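Local coordinates for tRNA (guanine-N(1)-)-methyltransferase (Aquifex aeolicus, PDB 1OY5), which probably transfers a methyl group from S-adenosyl-L-methionine to N1 of guanosine-37 in tRNA, working as a homodimer, at residues A[12-15]-A[16-19]; A[102-105]-A[106-109]; A[226-229]-A[230-233]. All coordinates share one frame; numbering follows the deposited sequence.

Interaction 1: residues A[12-15]-A[16-19]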
loop_
_atom_site.group_PDB
_atom_site.type_symbol
_atom_site.label_atom_id
_atom_site.label_comp_id
_atom_site.label_asym_id
_atom_site.label_seq_id
_atom_site.Cartn_x
_atom_site.Cartn_y
_atom_site.Cartn_z
ATOM N N THR A 12 -2.210 -11.216 11.497
ATOM C CA THR A 12 -0.864 -10.990 11.027
ATOM C C THR A 12 0.149 -11.529 12.010
ATOM O O THR A 12 -0.133 -11.637 13.194
ATOM C CB THR A 12 -0.628 -9.491 10.874
ATOM O OG1 THR A 12 0.762 -9.234 10.750
ATOM C CG2 THR A 12 -0.922 -8.781 12.145
ATOM N N ILE A 13 1.329 -11.832 11.513
ATOM C CA ILE A 13 2.441 -12.262 12.342
ATOM C C ILE A 13 3.240 -11.036 12.746
ATOM O O ILE A 13 4.173 -11.166 13.515
ATOM C CB ILE A 13 3.330 -13.321 11.625
ATOM C CG1 ILE A 13 4.003 -12.768 10.377
ATOM C CG2 ILE A 13 2.493 -14.506 11.209
ATOM C CD1 ILE A 13 4.975 -13.746 9.757
ATOM N N PHE A 14 2.849 -9.851 12.256
ATOM C CA PHE A 14 3.500 -8.580 12.607
ATOM C C PHE A 14 2.443 -7.578 13.161
ATOM O O PHE A 14 2.143 -6.520 12.589
ATOM C CB PHE A 14 4.276 -7.976 11.440
ATOM C CG PHE A 14 5.380 -8.875 10.888
ATOM C CD1 PHE A 14 6.395 -9.359 11.702
ATOM C CD2 PHE A 14 5.414 -9.211 9.523
ATOM C CE1 PHE A 14 7.341 -10.176 11.184
ATOM C CE2 PHE A 14 6.388 -10.023 9.007
ATOM C CZ PHE A 14 7.328 -10.513 9.816
ATOM N N PRO A 15 1.884 -7.930 14.303
ATOM C CA PRO A 15 0.895 -7.070 14.943
ATOM C C PRO A 15 1.377 -5.640 15.033
ATOM O O PRO A 15 0.622 -4.749 14.706
ATOM C CB PRO A 15 0.769 -7.652 16.382
ATOM C CG PRO A 15 1.516 -9.022 16.395
ATOM C CD PRO A 15 2.177 -9.169 15.070
ATOM N N HIS A 16 2.590 -5.416 15.512
ATOM C CA HIS A 16 3.072 -4.061 15.791
ATOM C C HIS A 16 3.059 -3.139 14.608
ATOM O O HIS A 16 2.945 -1.961 14.771
ATOM C CB HIS A 16 4.442 -4.115 16.497
ATOM C CG HIS A 16 4.360 -4.782 17.843
ATOM N ND1 HIS A 16 5.253 -4.539 18.868
ATOM C CD2 HIS A 16 3.477 -5.694 18.327
ATOM C CE1 HIS A 16 4.928 -5.263 19.924
ATOM N NE2 HIS A 16 3.863 -5.987 19.615
ATOM N N ILE A 17 3.151 -3.674 13.406
ATOM C CA ILE A 17 3.050 -2.836 12.231
ATOM C C ILE A 17 1.686 -2.161 12.227
ATOM O O ILE A 17 1.590 -0.976 11.971
ATOM C CB ILE A 17 3.286 -3.624 10.950
ATOM C CG1 ILE A 17 4.768 -3.899 10.770
ATOM C CG2 ILE A 17 2.823 -2.833 9.774
ATOM C CD1 ILE A 17 5.078 -5.064 9.856
ATOM N N ILE A 18 0.644 -2.909 12.546
ATOM C CA ILE A 18 -0.704 -2.384 12.546
ATOM C C ILE A 18 -0.918 -1.413 13.725
ATOM O O ILE A 18 -1.455 -0.324 13.568
ATOM C CB ILE A 18 -1.684 -3.535 12.604
ATOM C CG1 ILE A 18 -1.284 -4.619 11.607
ATOM C CG2 ILE A 18 -3.120 -3.046 12.382
ATOM C CD1 ILE A 18 -1.304 -4.198 10.219
ATOM N N SER A 19 -0.411 -1.767 14.888
ATOM C CA SER A 19 -0.621 -0.932 16.036
ATOM C C SER A 19 0.169 0.346 15.786
ATOM O O SER A 19 -0.309 1.416 16.086
ATOM C CB SER A 19 -0.243 -1.654 17.349
ATOM O OG SER A 19 1.076 -1.331 17.761
#
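Thr12 and Ile18 meet methyl to methylene, CG2 of the threonine resting 4.2 Å from CG1 of the isoleucine. The Thr12 hydroxyl turns to its own segment: OG1 accepts the Phe14 N-H at 2.6 Å, forming an ST turn, and is also hydrogen-bonded to Glu143 OE1. Ile13 lays CG1 over the centre of the Phe14 ring, 3.8 Å above its plane. Phe14 has CG beside its own backbone N and anti to the carbonyl carbon (chi1 -59°), and its side chain runs alongside that of Ile17 in the same direction; the Ile17 methyl CD1 lies 3.4 Å from Phe14 CB and approaches the ring obliquely. The Phe14 carbonyl takes the Ile17 N-H at 3.1 Å, with the donor 53° out of the carbonyl plane. Pro15 O is gripped twice, by Ser19 N at 3.2 Å in the carbonyl plane and, weakly, by Ile18 N. Pro15 CB sits at the edge of the His16 ring, 3.9 Å from CD2. Ile17 and Ile18 both pack on Leu147 of helix 143-155, while the Phe14 ring meets that of Tyr24 of the second subunit. This is the strand-to-helix turn of an alpha/beta SPOUT domain: strand 6-12 of the parallel sheet passes through an ST turn and a proline into the opening turn of helix 15-21, at the dimer interface.

Interaction 2: residues A[102-105]-A[106-109]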
loop_
_atom_site.group_PDB
_atom_site.type_symbol
_atom_site.label_atom_id
_atom_site.label_comp_id
_atom_site.label_asym_id
_atom_site.label_seq_id
_atom_site.Cartn_x
_atom_site.Cartn_y
_atom_site.Cartn_z
ATOM N N ASN A 102 -15.955 2.169 -0.141
ATOM C CA ASN A 102 -17.283 2.595 0.312
ATOM C C ASN A 102 -18.160 1.458 0.831
ATOM O O ASN A 102 -18.765 1.582 1.886
ATOM C CB ASN A 102 -17.989 3.341 -0.802
ATOM C CG ASN A 102 -17.304 4.644 -1.144
ATOM O OD1 ASN A 102 -17.525 5.682 -0.501
ATOM N ND2 ASN A 102 -16.440 4.592 -2.157
ATOM N N GLU A 103 -18.223 0.365 0.075
ATOM C CA GLU A 103 -18.971 -0.831 0.458
ATOM C C GLU A 103 -18.509 -1.297 1.846
ATOM O O GLU A 103 -19.322 -1.664 2.694
ATOM C CB GLU A 103 -18.724 -1.978 -0.555
ATOM C CG GLU A 103 -19.138 -1.708 -2.007
ATOM C CD GLU A 103 -18.625 -2.775 -2.989
ATOM O OE1 GLU A 103 -18.583 -3.969 -2.605
ATOM O OE2 GLU A 103 -18.253 -2.444 -4.142
ATOM N N LEU A 104 -17.186 -1.289 2.046
ATOM C CA LEU A 104 -16.558 -1.752 3.273
ATOM C C LEU A 104 -16.865 -0.833 4.442
ATOM O O LEU A 104 -16.920 -1.283 5.589
ATOM C CB LEU A 104 -15.024 -1.867 3.085
ATOM C CG LEU A 104 -14.460 -2.963 2.172
ATOM C CD1 LEU A 104 -12.963 -2.813 1.976
ATOM C CD2 LEU A 104 -14.719 -4.326 2.712
ATOM N N SER A 105 -17.011 0.457 4.153
ATOM C CA SER A 105 -17.312 1.463 5.163
ATOM C C SER A 105 -18.700 1.243 5.717
ATOM O O SER A 105 -18.999 1.703 6.812
ATOM C CB SER A 105 -17.249 2.877 4.573
ATOM O OG SER A 105 -18.219 3.067 3.556
ATOM N N LYS A 106 -19.559 0.574 4.956
ATOM C CA LYS A 106 -20.922 0.324 5.422
ATOM C C LYS A 106 -20.987 -0.934 6.294
ATOM O O LYS A 106 -22.012 -1.300 6.795
ATOM C CB LYS A 106 -21.896 0.236 4.235
ATOM C CG LYS A 106 -22.187 1.594 3.602
ATOM C CD LYS A 106 -22.997 1.461 2.318
ATOM C CE LYS A 106 -24.352 0.718 2.533
ATOM N NZ LYS A 106 -25.538 1.574 3.004
ATOM N N LYS A 107 -19.864 -1.588 6.486
ATOM C CA LYS A 107 -19.835 -2.772 7.341
ATOM C C LYS A 107 -19.607 -2.464 8.818
ATOM O O LYS A 107 -19.409 -1.321 9.196
ATOM C CB LYS A 107 -18.821 -3.761 6.819
ATOM C CG LYS A 107 -19.236 -4.192 5.468
ATOM C CD LYS A 107 -18.544 -5.415 5.045
ATOM C CE LYS A 107 -19.300 -6.053 3.879
ATOM N NZ LYS A 107 -18.906 -5.335 2.701
ATOM N N GLU A 108 -19.722 -3.494 9.635
ATOM C CA GLU A 108 -19.615 -3.368 11.081
ATOM C C GLU A 108 -18.399 -4.100 11.594
ATOM O O GLU A 108 -17.766 -3.650 12.540
ATOM C CB GLU A 108 -20.865 -3.951 11.785
ATOM C CG GLU A 108 -22.107 -3.060 11.727
ATOM C CD GLU A 108 -23.356 -3.713 12.292
ATOM O OE1 GLU A 108 -24.204 -2.997 12.835
ATOM O OE2 GLU A 108 -23.529 -4.942 12.193
ATOM N N ARG A 109 -18.096 -5.240 10.969
ATOM C CA ARG A 109 -16.963 -6.062 11.345
ATOM C C ARG A 109 -16.195 -6.600 10.156
ATOM O O ARG A 109 -16.702 -7.311 9.320
ATOM C CB ARG A 109 -17.445 -7.239 12.201
ATOM C CG ARG A 109 -17.600 -6.920 13.630
ATOM C CD ARG A 109 -18.615 -7.803 14.303
ATOM N NE ARG A 109 -19.952 -7.292 14.045
ATOM C CZ ARG A 109 -20.872 -7.943 13.378
ATOM N NH1 ARG A 109 -20.608 -9.154 12.915
ATOM N NH2 ARG A 109 -22.043 -7.368 13.165
#
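Lys107 N donates to Leu104 O at 3.1 Å, with an N-H...O angle of 156°, and Lys106 N donates to Glu103 O at 3.2 Å. Both bonds span three residues, and in both the donor stands well above the carbonyl plane; this is the C-terminal turn of helix 98-105, where the coil tightens and the chain leaves for strand 109-114 of the parallel sheet. Lys106 N has a second, weak partner in Asn102 O, four residues back, so one N-H is shared between two carbonyls. Farther along, inside 106-109, the sequence neighbours Arg109 and Glu108 form a salt bridge, NH2 of the arginine 3.0 Å from OE2 of the glutamate. Backbone bonds from Arg109 to Phe85 and from Glu108 to Arg7 tie this end of the segment to neighbouring strands.

The lysine stems lie against the last carbonyls of the helix. Lys106 CB passes Glu103 O at 3.6 Å, and its chain then bends twice and leads away. The backbone sets Lys107 CB 3.4 Å from Leu104 O, and chi1 of -62° brings Lys107 CG near both Leu104 O and Glu103 O, the former at 3.7 Å; the chain stays extended until its last torsion, and the ammonium group finds the Phe85 ring in a cation-pi contact. Carbonyls that collect at the end of a helix carry partial negative charge and would probably favour the Lys107 ammonium, and Glu103 OE1, though 5.5 Å from Lys107 NZ and not bonded to it, may add to that field. Leu104 packs on Val149 and Val153 of helix 143-155, and Ser105 on Val156 and Leu157. Lys107 NZ ends 4.3 Å from the Leu104 methyl CD2.

Interaction 3: residues A[226-229]-A[230-233]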
loop_
_atom_site.group_PDB
_atom_site.type_symbol
_atom_site.label_atom_id
_atom_site.label_comp_id
_atom_site.label_asym_id
_atom_site.label_seq_id
_atom_site.Cartn_x
_atom_site.Cartn_y
_atom_site.Cartn_z
ATOM N N PRO A 226 8.616 6.712 -21.724
ATOM C CA PRO A 226 9.023 5.382 -21.243
ATOM C C PRO A 226 8.281 4.081 -21.398
ATOM O O PRO A 226 8.978 3.105 -21.655
ATOM C CB PRO A 226 9.273 5.650 -19.766
ATOM C CG PRO A 226 9.979 6.953 -19.821
ATOM C CD PRO A 226 9.360 7.732 -20.972
ATOM N N LYS A 227 6.978 3.974 -21.227
ATOM C CA LYS A 227 6.434 2.628 -21.348
ATOM C C LYS A 227 5.483 2.611 -22.530
ATOM O O LYS A 227 5.239 1.580 -23.159
ATOM C CB LYS A 227 5.843 2.152 -20.013
ATOM C CG LYS A 227 4.361 1.920 -19.970
ATOM C CD LYS A 227 3.628 2.975 -19.166
ATOM C CE LYS A 227 4.051 2.968 -17.702
ATOM N NZ LYS A 227 3.097 3.726 -16.846
ATOM N N ASP A 228 5.035 3.816 -22.850
ATOM C CA ASP A 228 4.127 4.123 -23.937
ATOM C C ASP A 228 4.442 3.434 -25.254
ATOM O O ASP A 228 3.547 2.958 -25.950
ATOM C CB ASP A 228 4.185 5.631 -24.133
ATOM C CG ASP A 228 3.925 6.382 -22.850
ATOM O OD1 ASP A 228 2.750 6.696 -22.574
ATOM O OD2 ASP A 228 4.832 6.673 -22.043
ATOM N N LEU A 229 5.717 3.383 -25.598
ATOM C CA LEU A 229 6.133 2.799 -26.861
ATOM C C LEU A 229 6.002 1.270 -26.832
ATOM O O LEU A 229 5.707 0.643 -27.850
ATOM C CB LEU A 229 7.569 3.221 -27.169
ATOM C CG LEU A 229 7.832 4.695 -27.517
ATOM C CD1 LEU A 229 7.312 5.624 -26.449
ATOM C CD2 LEU A 229 9.317 4.936 -27.720
ATOM N N THR A 230 6.203 0.684 -25.654
ATOM C CA THR A 230 6.145 -0.765 -25.489
ATOM C C THR A 230 4.795 -1.245 -24.964
ATOM O O THR A 230 4.649 -2.418 -24.623
ATOM C CB THR A 230 7.241 -1.220 -24.505
ATOM O OG1 THR A 230 8.469 -0.532 -24.783
ATOM C CG2 THR A 230 7.577 -2.706 -24.690
ATOM N N GLU A 231 3.814 -0.349 -24.881
ATOM C CA GLU A 231 2.493 -0.724 -24.371
ATOM C C GLU A 231 1.343 -0.066 -25.140
ATOM O O GLU A 231 0.296 -0.682 -25.337
ATOM C CB GLU A 231 2.386 -0.425 -22.870
ATOM C CG GLU A 231 2.386 1.051 -22.517
ATOM C CD GLU A 231 0.999 1.648 -22.407
ATOM O OE1 GLU A 231 0.885 2.783 -21.897
ATOM O OE2 GLU A 231 0.023 0.988 -22.824
ATOM N N LEU A 232 1.533 1.177 -25.572
ATOM C CA LEU A 232 0.500 1.878 -26.327
ATOM C C LEU A 232 0.402 1.295 -27.731
ATOM O O LEU A 232 -0.647 1.366 -28.371
ATOM C CB LEU A 232 0.801 3.378 -26.418
ATOM C CG LEU A 232 0.824 4.194 -25.119
ATOM C CD1 LEU A 232 1.206 5.636 -25.414
ATOM C CD2 LEU A 232 -0.508 4.143 -24.390
ATOM N N GLU A 233 1.501 0.712 -28.199
ATOM C CA GLU A 233 1.566 0.151 -29.542
ATOM C C GLU A 233 1.333 -1.357 -29.538
ATOM O O GLU A 233 1.145 -1.966 -30.593
ATOM C CB GLU A 233 2.918 0.478 -30.178
ATOM C CG GLU A 233 3.182 1.974 -30.296
ATOM C CD GLU A 233 4.491 2.296 -30.994
ATOM O OE1 GLU A 233 4.792 3.499 -31.159
ATOM O OE2 GLU A 233 5.218 1.355 -31.376
#
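Thr230 turns its backbone N toward Lys227 O at 2.8 Å, but the bond is bent and weak; Thr230 CB lies 3.7 Å from the same oxygen. Glu231 comes next and meets the stem of Lys227. Glu231 CG is wedged between its own backbone N and carbonyl carbon (chi1 68°), which brings it across the lysine at a slant, 3.3 Å from Lys227 CG. A further bend at chi2 carries Glu231 OE1 past Lys227 CD at 3.9 Å. With an alanine here the carboxylate and CG are gone, and the Lys227 stem would probably lose its packing partner and be set freer to turn.

Leu232 lies alongside Asp228, both side chains pointing the same way, with the methyl CD1 of Leu232 against Asp228 CB and 3.4 Å from Asp228 OD1. The backbone bond from Leu232 N to Asp228 O, and the longer, weak one from Glu231 N to the same atom, are both doubtful, because that carbonyl is modelled too close to Leu232. Glu233 stretches out beside the Leu229 carbonyl, Glu233 CB 3.6 Å from Leu229 O.

The turn lies at the surface in the loop region after helix 207-213, near the modelled C-terminal end of the chain, and Lys227 also packs on Lys99 of the second subunit. The Lys227 side chain is about 9 Å from that of Asp136, which by similarity probably belongs to the S-adenosyl-L-methionine site. Asp228 OD1 and Glu231 OE1, 4.4 Å apart, are like charges that probably disfavour closer approach. Lys227 NZ stays 5.6 Å from Glu231 OE1 and forms its salt bridge with Asp223, so the contact rests on aliphatic stems and weak or doubtful backbone bonds rather than on ion pairing between the two segments.

Along the chain the contacts come in series. Interactions 1 and 2, centres about 22 Å apart, sit at junctions of the same parallel sheet: interaction 1 starts at the end of strand 6-12, and interaction 2 runs to the start of the adjacent strand 109-114. Helix 143-155 spans both, receiving Ile17 and Ile18 from interaction 1 and Leu104 from interaction 2. Interaction 3 lies far off, its centre about 39 Å from that of interaction 1 and 38 Å from that of interaction 2, beyond helix 207-213 in the C-terminal part. The second subunit touches interaction 1 through its Tyr24 and Gly25 and interaction 3 through its Lys99, so both border the dimer partner.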